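Local coordinates for heme-binding protein A (Haemophilus parasuis 29755, PDB 3TPA), which probably binds glutathione as a family 5 extracellular solute-binding protein, the ligand-capturing component expected to serve a bacterial uptake system, at residues 397-401 against 402-406; 422-425 against 426-430; 430-433 against 434-438; 443-446 against 447-451. The protein carries 1 engineered substitution. All coordinates share one frame; numbering follows the deposited sequence.

Interaction 1 (397-401 against 402-406); sequences NKRTR and EGEFA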
loop_
_atom_site.group_PDB
_atom_site.type_symbol
_atom_site.label_atom_id
_atom_site.label_comp_id
_atom_site.label_asym_id
_atom_site.label_seq_id
_atom_site.Cartn_x
_atom_site.Cartn_y
_atom_site.Cartn_z
ATOM N N ASN A 397 -20.622 -1.165 -0.044
ATOM C CA ASN A 397 -19.698 -2.045 -0.746
ATOM C C ASN A 397 -20.345 -3.202 -1.492
ATOM O O ASN A 397 -19.964 -3.493 -2.614
ATOM C CB ASN A 397 -18.637 -2.585 0.211
ATOM C CG ASN A 397 -17.607 -1.543 0.557
ATOM O OD1 ASN A 397 -17.197 -0.767 -0.303
ATOM N ND2 ASN A 397 -17.195 -1.504 1.815
ATOM N N LYS A 398 -21.302 -3.878 -0.870
ATOM C CA LYS A 398 -21.885 -5.062 -1.499
ATOM C C LYS A 398 -22.749 -4.682 -2.697
ATOM O O LYS A 398 -22.694 -5.319 -3.741
ATOM C CB LYS A 398 -22.687 -5.895 -0.499
ATOM C CG LYS A 398 -23.169 -7.214 -1.065
ATOM C CD LYS A 398 -23.962 -7.993 -0.029
ATOM C CE LYS A 398 -24.372 -9.356 -0.581
ATOM N NZ LYS A 398 -25.342 -10.044 0.309
ATOM N N ARG A 399 -23.531 -3.622 -2.565
ATOM C CA ARG A 399 -24.396 -3.244 -3.682
ATOM C C ARG A 399 -23.647 -2.513 -4.782
ATOM O O ARG A 399 -24.146 -2.376 -5.892
ATOM C CB ARG A 399 -25.579 -2.411 -3.206
ATOM C CG ARG A 399 -26.455 -3.139 -2.222
ATOM C CD ARG A 399 -27.564 -2.247 -1.748
ATOM N NE ARG A 399 -28.198 -2.804 -0.566
ATOM C CZ ARG A 399 -29.277 -2.288 0.006
ATOM N NH1 ARG A 399 -29.840 -1.207 -0.507
ATOM N NH2 ARG A 399 -29.792 -2.861 1.079
ATOM N N THR A 400 -22.456 -2.026 -4.472
ATOM C CA THR A 400 -21.611 -1.457 -5.505
ATOM C C THR A 400 -21.032 -2.602 -6.339
ATOM O O THR A 400 -21.131 -2.590 -7.569
ATOM C CB THR A 400 -20.492 -0.573 -4.925
ATOM O OG1 THR A 400 -21.055 0.642 -4.420
ATOM C CG2 THR A 400 -19.479 -0.219 -6.003
ATOM N N ARG A 401 -20.435 -3.591 -5.663
ATOM C CA ARG A 401 -19.886 -4.755 -6.345
ATOM C C ARG A 401 -20.942 -5.417 -7.234
ATOM O O ARG A 401 -20.646 -5.869 -8.337
ATOM C CB ARG A 401 -19.314 -5.756 -5.330
ATOM C CG ARG A 401 -18.138 -5.200 -4.528
ATOM C CD ARG A 401 -17.482 -6.259 -3.644
ATOM N NE ARG A 401 -18.296 -6.619 -2.483
ATOM C CZ ARG A 401 -18.052 -6.216 -1.236
ATOM N NH1 ARG A 401 -17.016 -5.436 -0.969
ATOM N NH2 ARG A 401 -18.843 -6.601 -0.246
ATOM N N GLU A 402 -22.181 -5.452 -6.761
ATOM C CA GLU A 402 -23.261 -6.087 -7.518
ATOM C C GLU A 402 -23.857 -5.234 -8.630
ATOM O O GLU A 402 -24.715 -5.698 -9.370
ATOM C CB GLU A 402 -24.361 -6.551 -6.567
ATOM C CG GLU A 402 -23.914 -7.681 -5.658
ATOM C CD GLU A 402 -24.894 -7.934 -4.548
ATOM O OE1 GLU A 402 -25.847 -7.138 -4.421
ATOM O OE2 GLU A 402 -24.702 -8.917 -3.802
ATOM N N GLY A 403 -23.416 -3.986 -8.754
ATOM C CA GLY A 403 -23.867 -3.153 -9.865
ATOM C C GLY A 403 -25.177 -2.409 -9.666
ATOM O O GLY A 403 -25.809 -1.990 -10.632
ATOM N N GLU A 404 -25.588 -2.226 -8.417
ATOM C CA GLU A 404 -26.763 -1.400 -8.127
ATOM C C GLU A 404 -26.522 0.108 -8.233
ATOM O O GLU A 404 -27.447 0.869 -8.516
ATOM C CB GLU A 404 -27.304 -1.696 -6.731
ATOM C CG GLU A 404 -28.036 -3.015 -6.602
ATOM C CD GLU A 404 -28.775 -3.119 -5.286
ATOM O OE1 GLU A 404 -29.601 -2.222 -4.990
ATOM O OE2 GLU A 404 -28.514 -4.087 -4.542
ATOM N N PHE A 405 -25.294 0.554 -7.990
ATOM C CA PHE A 405 -25.028 1.990 -7.986
ATOM C C PHE A 405 -25.035 2.540 -9.400
ATOM O O PHE A 405 -25.007 1.773 -10.385
ATOM C CB PHE A 405 -23.674 2.293 -7.337
ATOM C CG PHE A 405 -22.504 2.051 -8.247
ATOM C CD1 PHE A 405 -21.713 3.107 -8.678
ATOM C CD2 PHE A 405 -22.219 0.775 -8.698
ATOM C CE1 PHE A 405 -20.633 2.894 -9.530
ATOM C CE2 PHE A 405 -21.152 0.549 -9.553
ATOM C CZ PHE A 405 -20.352 1.616 -9.966
ATOM N N ALA A 406 -25.086 3.873 -9.483
ATOM C CA ALA A 406 -24.946 4.611 -10.735
ATOM C C ALA A 406 -23.564 5.269 -10.763
ATOM O O ALA A 406 -22.663 4.834 -11.494
ATOM C CB ALA A 406 -26.045 5.674 -10.852
HETATM O O HOH W 1 -29.930 -0.115 -2.976
#
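Glu402 folds its side chain back over the final turn of helix 393-401 and lies against Lys398. With CG anti to its carbonyl carbon (chi1 -67°), Glu402 sets that atom 3.3 Å from Lys398 O, the same oxygen that accepts the Glu402 backbone N-H. Its chain then runs out to place OE2 beside the methylenes of the fully extended lysine, 3.3 Å from Lys398 CE. The charges themselves stay further apart, Lys398 NZ to Glu402 OE2 being 4.3 Å, so any attraction between them is probably modest.

Arg399 pairs in a similar way with Glu404. The two planar end groups are turned only 12° apart, but Glu404 OE2 lies well out of the guanidinium plane and no N-H points at that oxygen; instead it rests 3.2 Å from Arg399 CG. Water 1 completes the link, accepting from Arg399 NH1 at 2.7 Å and donating to Glu404 OE1 at 2.9 Å.

The backbone beneath these pairs is a Schellman motif closing the helix. Gly403 takes a positive phi, its N bonds to Thr400 O from above the carbonyl plane, and Glu404 N reaches Arg399 O at 2.9 Å, nearly along the C=O axis.

Thr400 carries the buried side of the turn: its CG2 lies over one face of the Phe405 ring in a CH-pi contact, 4.2 Å from the centroid. Its hydroxyl is hydrogen-bonded to Phe396 O and Tyr410 OH, and Tyr410 also meets the Phe405 ring edge-to-face.

Interaction 2 (422-425 against 426-430); sequences FLFP and LFSQA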
loop_
_atom_site.group_PDB
_atom_site.type_symbol
_atom_site.label_atom_id
_atom_site.label_comp_id
_atom_site.label_asym_id
_atom_site.label_seq_id
_atom_site.Cartn_x
_atom_site.Cartn_y
_atom_site.Cartn_z
ATOM N N PHE A 422 -2.878 -1.745 -9.773
ATOM C CA PHE A 422 -3.913 -0.717 -9.921
ATOM C C PHE A 422 -4.896 -1.200 -10.996
ATOM O O PHE A 422 -6.083 -1.350 -10.751
ATOM C CB PHE A 422 -3.329 0.632 -10.406
ATOM C CG PHE A 422 -2.595 1.418 -9.355
ATOM C CD1 PHE A 422 -3.248 2.400 -8.619
ATOM C CD2 PHE A 422 -1.245 1.212 -9.138
ATOM C CE1 PHE A 422 -2.570 3.153 -7.649
ATOM C CE2 PHE A 422 -0.553 1.960 -8.151
ATOM C CZ PHE A 422 -1.218 2.928 -7.417
ATOM N N LEU A 423 -4.376 -1.442 -12.193
ATOM C CA LEU A 423 -5.212 -1.663 -13.381
ATOM C C LEU A 423 -5.974 -2.989 -13.424
ATOM O O LEU A 423 -7.107 -3.045 -13.890
ATOM C CB LEU A 423 -4.373 -1.538 -14.644
ATOM C CG LEU A 423 -3.645 -0.199 -14.823
ATOM C CD1 LEU A 423 -2.758 -0.309 -16.034
ATOM C CD2 LEU A 423 -4.617 0.949 -14.995
ATOM N N PHE A 424 -5.363 -4.059 -12.942
ATOM C CA PHE A 424 -6.069 -5.341 -12.934
ATOM C C PHE A 424 -7.218 -5.365 -11.902
ATOM O O PHE A 424 -8.333 -5.759 -12.227
ATOM C CB PHE A 424 -5.086 -6.517 -12.743
ATOM C CG PHE A 424 -5.710 -7.866 -12.964
ATOM C CD1 PHE A 424 -5.768 -8.425 -14.242
ATOM C CD2 PHE A 424 -6.241 -8.568 -11.909
ATOM C CE1 PHE A 424 -6.351 -9.675 -14.455
ATOM C CE2 PHE A 424 -6.818 -9.816 -12.106
ATOM C CZ PHE A 424 -6.882 -10.370 -13.377
ATOM N N PRO A 425 -6.952 -4.958 -10.654
ATOM C CA PRO A 425 -8.077 -4.939 -9.706
ATOM C C PRO A 425 -9.231 -4.041 -10.151
ATOM O O PRO A 425 -10.402 -4.408 -9.967
ATOM C CB PRO A 425 -7.440 -4.396 -8.424
ATOM C CG PRO A 425 -6.019 -4.859 -8.499
ATOM C CD PRO A 425 -5.662 -4.751 -9.977
ATOM N N LEU A 426 -8.906 -2.875 -10.712
ATOM C CA LEU A 426 -9.926 -1.891 -11.082
ATOM C C LEU A 426 -10.663 -2.186 -12.389
ATOM O O LEU A 426 -11.818 -1.804 -12.555
ATOM C CB LEU A 426 -9.295 -0.503 -11.202
ATOM C CG LEU A 426 -8.847 0.086 -9.867
ATOM C CD1 LEU A 426 -8.170 1.436 -10.038
ATOM C CD2 LEU A 426 -10.048 0.193 -8.946
ATOM N N PHE A 427 -9.996 -2.832 -13.332
ATOM C CA PHE A 427 -10.521 -2.854 -14.702
ATOM C C PHE A 427 -10.534 -4.232 -15.386
ATOM O O PHE A 427 -10.889 -4.344 -16.563
ATOM C CB PHE A 427 -9.738 -1.850 -15.578
ATOM C CG PHE A 427 -9.728 -0.429 -15.041
ATOM C CD1 PHE A 427 -10.907 0.219 -14.703
ATOM C CD2 PHE A 427 -8.525 0.252 -14.882
ATOM C CE1 PHE A 427 -10.890 1.530 -14.217
ATOM C CE2 PHE A 427 -8.490 1.552 -14.385
ATOM C CZ PHE A 427 -9.675 2.192 -14.042
ATOM N N SER A 428 -10.121 -5.282 -14.689
ATOM C CA SER A 428 -10.156 -6.608 -15.327
ATOM C C SER A 428 -11.567 -7.171 -15.359
ATOM O O SER A 428 -12.342 -7.007 -14.412
ATOM C CB SER A 428 -9.245 -7.621 -14.630
ATOM O OG SER A 428 -9.377 -8.903 -15.237
ATOM N N GLN A 429 -11.897 -7.846 -16.454
ATOM C CA GLN A 429 -13.169 -8.549 -16.537
ATOM C C GLN A 429 -13.298 -9.524 -15.375
ATOM O O GLN A 429 -14.388 -9.773 -14.880
ATOM C CB GLN A 429 -13.291 -9.307 -17.855
ATOM C CG GLN A 429 -14.694 -9.812 -18.115
ATOM C CD GLN A 429 -14.983 -9.997 -19.590
ATOM O OE1 GLN A 429 -16.015 -9.547 -20.094
ATOM N NE2 GLN A 429 -14.074 -10.665 -20.292
ATOM N N ALA A 430 -12.177 -10.076 -14.937
ATOM C CA ALA A 430 -12.219 -11.125 -13.934
ATOM C C ALA A 430 -12.675 -10.620 -12.570
ATOM O O ALA A 430 -13.051 -11.416 -11.704
ATOM C CB ALA A 430 -10.860 -11.828 -13.832
#
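Phe424 and Ser428 meet one helical turn apart, near the C-terminal end of helix 420-427, where Ser428 opens an ST turn.

Backbone hydrogen bonds make the frame. Leu426 N bonds to Phe422 O, Phe427 N to Leu423 O and Ser428 N to Phe424 O, the last at 3.1 Å. The helix is kinked at Pro425, whose N makes no bond to the preceding turn.

A CH-pi contact joins Phe424 to Ser428. Phe424 carries CG anti to its backbone N (chi1 -170°), which brings the ring up to Ser428, four residues on. Ser428 CB sits above one face of the Phe424 ring, 3.6 Å from its centroid and 15° off the normal. Ser428 OG lies over the same ring, 3.2 Å from Phe424 CE1, while Phe424 CZ approaches Ala430 CB obliquely.

Apolar packing takes the other flank. Leu423 CD2 comes to the edge of the Phe427 ring, in its plane, 4.0 Å from Phe427 CE2; Leu426 CB rests over the centre of one face of that same ring. Leu423 packs further on Leu449 of helix 443-453 and on Tyr465 and Val469 of helix 458-475, and Phe427 meets Phe445 and Phe472, so this flank faces helices 443-453 and 458-475.

Polar side-chain bonding is concentrated at the turn. Glu446 is hydrogen-bonded through OE2 to Ser428 OG and through OE1 to Gln429 N. The serine oxygen, besides, accepts the N-H of Ala430, with Ala430 N and Ser428 OG 3.1 Å apart and an N-H...O angle of 156°.

Interaction 3 (430-433 against 434-438); sequences ANIP and GTNYS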
loop_
_atom_site.group_PDB
_atom_site.type_symbol
_atom_site.label_atom_id
_atom_site.label_comp_id
_atom_site.label_asym_id
_atom_site.label_seq_id
_atom_site.Cartn_x
_atom_site.Cartn_y
_atom_site.Cartn_z
ATOM N N ALA A 430 -12.177 -10.076 -14.937
ATOM C CA ALA A 430 -12.219 -11.125 -13.934
ATOM C C ALA A 430 -12.675 -10.620 -12.570
ATOM O O ALA A 430 -13.051 -11.416 -11.704
ATOM C CB ALA A 430 -10.860 -11.828 -13.832
ATOM N N ASN A 431 -12.645 -9.296 -12.386
ATOM C CA ASN A 431 -13.039 -8.696 -11.133
ATOM C C ASN A 431 -14.453 -8.122 -11.172
ATOM O O ASN A 431 -14.779 -7.187 -10.451
ATOM C CB ASN A 431 -11.986 -7.672 -10.694
ATOM C CG ASN A 431 -10.691 -8.339 -10.281
ATOM O OD1 ASN A 431 -10.710 -9.307 -9.541
ATOM N ND2 ASN A 431 -9.564 -7.836 -10.771
ATOM N N ILE A 432 -15.293 -8.695 -12.030
ATOM C CA ILE A 432 -16.729 -8.396 -12.018
ATOM C C ILE A 432 -17.518 -9.681 -11.773
ATOM O O ILE A 432 -17.324 -10.659 -12.484
ATOM C CB ILE A 432 -17.229 -7.842 -13.370
ATOM C CG1 ILE A 432 -16.358 -6.695 -13.882
ATOM C CG2 ILE A 432 -18.678 -7.399 -13.256
ATOM C CD1 ILE A 432 -16.637 -6.360 -15.355
ATOM N N PRO A 433 -18.396 -9.692 -10.758
ATOM C CA PRO A 433 -18.598 -8.652 -9.745
ATOM C C PRO A 433 -17.422 -8.665 -8.784
ATOM O O PRO A 433 -16.946 -9.748 -8.445
ATOM C CB PRO A 433 -19.874 -9.105 -9.016
ATOM C CG PRO A 433 -20.464 -10.219 -9.861
ATOM C CD PRO A 433 -19.296 -10.841 -10.558
ATOM N N GLY A 434 -16.949 -7.498 -8.362
ATOM C CA GLY A 434 -15.778 -7.436 -7.501
ATOM C C GLY A 434 -15.144 -6.062 -7.488
ATOM O O GLY A 434 -15.830 -5.043 -7.434
ATOM N N THR A 435 -13.825 -6.022 -7.562
ATOM C CA THR A 435 -13.134 -4.747 -7.376
ATOM C C THR A 435 -13.265 -3.826 -8.590
ATOM O O THR A 435 -12.918 -2.653 -8.518
ATOM C CB THR A 435 -11.660 -4.961 -7.024
ATOM O OG1 THR A 435 -11.095 -5.911 -7.942
ATOM C CG2 THR A 435 -11.540 -5.506 -5.595
ATOM N N ASN A 436 -13.772 -4.357 -9.699
ATOM C CA ASN A 436 -13.984 -3.563 -10.906
ATOM C C ASN A 436 -15.403 -3.061 -10.798
ATOM O O ASN A 436 -16.350 -3.672 -11.313
ATOM C CB ASN A 436 -13.732 -4.414 -12.175
ATOM C CG ASN A 436 -14.051 -3.679 -13.480
ATOM O OD1 ASN A 436 -14.676 -2.624 -13.474
ATOM N ND2 ASN A 436 -13.638 -4.266 -14.619
ATOM N N TYR A 437 -15.550 -1.956 -10.069
ATOM C CA TYR A 437 -16.857 -1.392 -9.744
ATOM C C TYR A 437 -17.570 -0.904 -11.003
ATOM O O TYR A 437 -18.765 -1.134 -11.171
ATOM C CB TYR A 437 -16.694 -0.221 -8.793
ATOM C CG TYR A 437 -16.270 -0.590 -7.390
ATOM C CD1 TYR A 437 -16.260 -1.905 -6.964
ATOM C CD2 TYR A 437 -15.914 0.395 -6.479
ATOM C CE1 TYR A 437 -15.892 -2.235 -5.678
ATOM C CE2 TYR A 437 -15.548 0.075 -5.190
ATOM C CZ TYR A 437 -15.543 -1.243 -4.792
ATOM O OH TYR A 437 -15.177 -1.554 -3.501
ATOM N N SER A 438 -16.825 -0.244 -11.887
ATOM C CA SER A 438 -17.408 0.301 -13.120
ATOM C C SER A 438 -17.949 -0.768 -14.084
ATOM O O SER A 438 -18.800 -0.473 -14.922
ATOM C CB SER A 438 -16.389 1.189 -13.859
ATOM O OG SER A 438 -15.395 0.404 -14.494
HETATM O O HOH W 2 -9.169 -7.557 -7.054
HETATM O O HOH W 3 -12.673 -8.932 -7.376
#
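Gly434 tucks its amide beneath the carbonyl of Asn431, Gly434 N to Asn431 O 3.0 Å, but at an angle too poor for a hydrogen bond. A cis peptide before Pro433 reverses the chain just ahead of it, and Gly434 itself takes backbone angles (phi 162°, psi -137°) that suit glycine.

Thr435 comes next and faces the Asn431 side chain. Its OG1, between the backbone N and carbonyl carbon (chi1 48°), is 3.4 Å from Asn431 CB and does not bond to the amide directly. Two waters bridge the residues: water 2 donates to Thr435 OG1 at 2.7 Å and, weakly, to Asn431 OD1, and water 3 accepts from Thr435 N and donates to Asn431 OD1 at 2.9 Å. Both side chains are also tied to the end of helix 420-427, Thr435 OG1 to Pro425 O and Asn431 ND2 to Phe424 O.

Asn436 ties the turn together through its backbone. Its N-H bonds to Asn431 O, N to O 3.1 Å, and the residue is the centre of an inverse gamma turn, with a weak bond from Tyr437 N to Thr435 O. The Asn436 side chain lies across Ile432, ND2 being 3.7 Å from both CG1 and CD1 of the isoleucine, while the polar hydrogens of ND2 go to Ser428 O and Trp440 O.

A single backbone bond thus crosses directly between 430-433 and 434-438; the shape of this irregular loop between two helices probably depends as well on bridging water and on side-chain amides that bond to main-chain carbonyls of neighbouring turns.

Interaction 4 (443-446 against 447-451); sequences EKFE and ALLAS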
loop_
_atom_site.group_PDB
_atom_site.type_symbol
_atom_site.label_atom_id
_atom_site.label_comp_id
_atom_site.label_asym_id
_atom_site.label_seq_id
_atom_site.Cartn_x
_atom_site.Cartn_y
_atom_site.Cartn_z
ATOM N N GLU A 443 -11.383 -5.811 -24.820
ATOM C CA GLU A 443 -10.642 -7.007 -25.191
ATOM C C GLU A 443 -9.165 -6.718 -25.318
ATOM O O GLU A 443 -8.354 -7.456 -24.789
ATOM C CB GLU A 443 -11.178 -7.600 -26.488
ATOM C CG GLU A 443 -10.411 -8.829 -26.959
ATOM C CD GLU A 443 -11.110 -9.534 -28.105
ATOM O OE1 GLU A 443 -12.057 -8.943 -28.674
ATOM O OE2 GLU A 443 -10.721 -10.680 -28.427
ATOM N N LYS A 444 -8.824 -5.632 -26.004
ATOM C CA LYS A 444 -7.430 -5.262 -26.211
ATOM C C LYS A 444 -6.763 -4.855 -24.915
ATOM O O LYS A 444 -5.630 -5.245 -24.642
ATOM C CB LYS A 444 -7.306 -4.113 -27.225
ATOM C CG LYS A 444 -5.858 -3.674 -27.457
ATOM C CD LYS A 444 -4.971 -4.824 -27.965
ATOM C CE LYS A 444 -3.606 -4.298 -28.416
ATOM N NZ LYS A 444 -2.692 -5.349 -28.958
ATOM N N PHE A 445 -7.476 -4.053 -24.131
ATOM C CA PHE A 445 -7.000 -3.592 -22.831
ATOM C C PHE A 445 -6.670 -4.811 -21.961
ATOM O O PHE A 445 -5.602 -4.882 -21.354
ATOM C CB PHE A 445 -8.061 -2.691 -22.168
ATOM C CG PHE A 445 -7.754 -2.332 -20.738
ATOM C CD1 PHE A 445 -7.086 -1.153 -20.431
ATOM C CD2 PHE A 445 -8.113 -3.182 -19.708
ATOM C CE1 PHE A 445 -6.775 -0.824 -19.123
ATOM C CE2 PHE A 445 -7.817 -2.862 -18.403
ATOM C CZ PHE A 445 -7.147 -1.678 -18.108
ATOM N N GLU A 446 -7.575 -5.781 -21.921
ATOM C CA GLU A 446 -7.369 -6.962 -21.072
ATOM C C GLU A 446 -6.150 -7.771 -21.529
ATOM O O GLU A 446 -5.444 -8.359 -20.703
ATOM C CB GLU A 446 -8.625 -7.857 -21.065
ATOM C CG GLU A 446 -8.588 -9.006 -20.045
ATOM C CD GLU A 446 -9.064 -8.586 -18.659
ATOM O OE1 GLU A 446 -10.050 -7.825 -18.549
ATOM O OE2 GLU A 446 -8.452 -9.020 -17.668
ATOM N N ALA A 447 -5.913 -7.822 -22.843
ATOM C CA ALA A 447 -4.759 -8.537 -23.384
ATOM C C ALA A 447 -3.450 -7.847 -23.018
ATOM O O ALA A 447 -2.460 -8.511 -22.692
ATOM C CB ALA A 447 -4.877 -8.697 -24.915
ATOM N N LEU A 448 -3.442 -6.514 -23.067
ATOM C CA LEU A 448 -2.264 -5.765 -22.641
ATOM C C LEU A 448 -1.947 -6.003 -21.159
ATOM O O LEU A 448 -0.781 -6.117 -20.787
ATOM C CB LEU A 448 -2.418 -4.265 -22.904
ATOM C CG LEU A 448 -2.486 -3.851 -24.373
ATOM C CD1 LEU A 448 -2.871 -2.391 -24.489
ATOM C CD2 LEU A 448 -1.139 -4.109 -25.044
ATOM N N LEU A 449 -2.972 -6.081 -20.313
ATOM C CA LEU A 449 -2.712 -6.312 -18.881
ATOM C C LEU A 449 -2.081 -7.685 -18.681
ATOM O O LEU A 449 -1.141 -7.846 -17.902
ATOM C CB LEU A 449 -3.982 -6.211 -18.020
ATOM C CG LEU A 449 -4.692 -4.868 -17.887
ATOM C CD1 LEU A 449 -5.654 -4.906 -16.696
ATOM C CD2 LEU A 449 -3.663 -3.749 -17.709
ATOM N N ALA A 450 -2.605 -8.679 -19.384
ATOM C CA ALA A 450 -2.084 -10.029 -19.235
ATOM C C ALA A 450 -0.631 -10.122 -19.742
ATOM O O ALA A 450 0.244 -10.668 -19.073
ATOM C CB ALA A 450 -3.008 -11.031 -19.936
ATOM N N SER A 451 -0.373 -9.570 -20.921
ATOM C CA SER A 451 0.983 -9.539 -21.466
ATOM C C SER A 451 1.939 -8.830 -20.532
ATOM O O SER A 451 3.038 -9.307 -20.289
ATOM C CB SER A 451 1.000 -8.854 -22.838
ATOM O OG SER A 451 0.331 -9.661 -23.800
#
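Phe445 lays its ring beside Leu449, one turn further along helix 443-453. CG stands anti to the backbone N (chi1 171°), which swings the ring forward along the helix until Phe445 CE2 is 3.4 Å from Leu449 CD1. The methyl meets the ring obliquely, and Leu449 CG adds a second touch, 3.7 Å from Phe445 CE2. The pair faces helix 420-427, and Trp440 also meets the Phe445 ring edge-to-face.

Lys444 and Leu448 repeat the spacing on another strip of the helix. The lysine chain bends at chi2 (59°), and Lys444 CE comes to 4.2 Å from Leu448 CD2, a loose aliphatic contact. Leu448 CG is closer to the backbone, 3.4 Å from Lys444 O, and its side chain is packed on Leu464 and Gln467 of helix 458-475.

Glu446 also bends at chi2, but its carboxylate is used outside this helix, one oxygen bonded to Ser428 and the other to Gln429. Two bonds from one short turn therefore hold both oxygens and limit rotation of the group. Ala447 and Ala450 present short side chains on the exposed side.

Four successive amides, from Ala447 to Ala450, bond to carbonyls four residues back; Leu448 N to Lys444 O, at 3.0 Å, is one. At the start of the helix, Asp442 OD2 is hydrogen-bonded to Phe445 N. The regular i to i+4 ladder, with leucine and phenylalanine turned inward and alanine and lysine outward, is that of an amphipathic alpha-helix packed on two others.

Overall arrangement
The four contacts follow one another along the chain. Interaction 2 is the buried one, interaction 3 lies at the surface, and interactions 1 and 4 are partly buried. Interactions 2 and 4, whose centres are about 10 Å apart, lie on the successive helices 420-427 and 443-453 and rely on apolar packing joined by a few polar links. Interaction 3 shares Ala430 with interaction 2, about 7 Å between centres, and has one backbone bond across it, supplemented by water and side-chain amides. It also touches interaction 1 through Tyr437 against Thr400 and Phe405. Interaction 1, about 25 Å from interaction 4 between centres, differs in its glycine-based Schellman end and water-bridged Arg399-Glu404 pair.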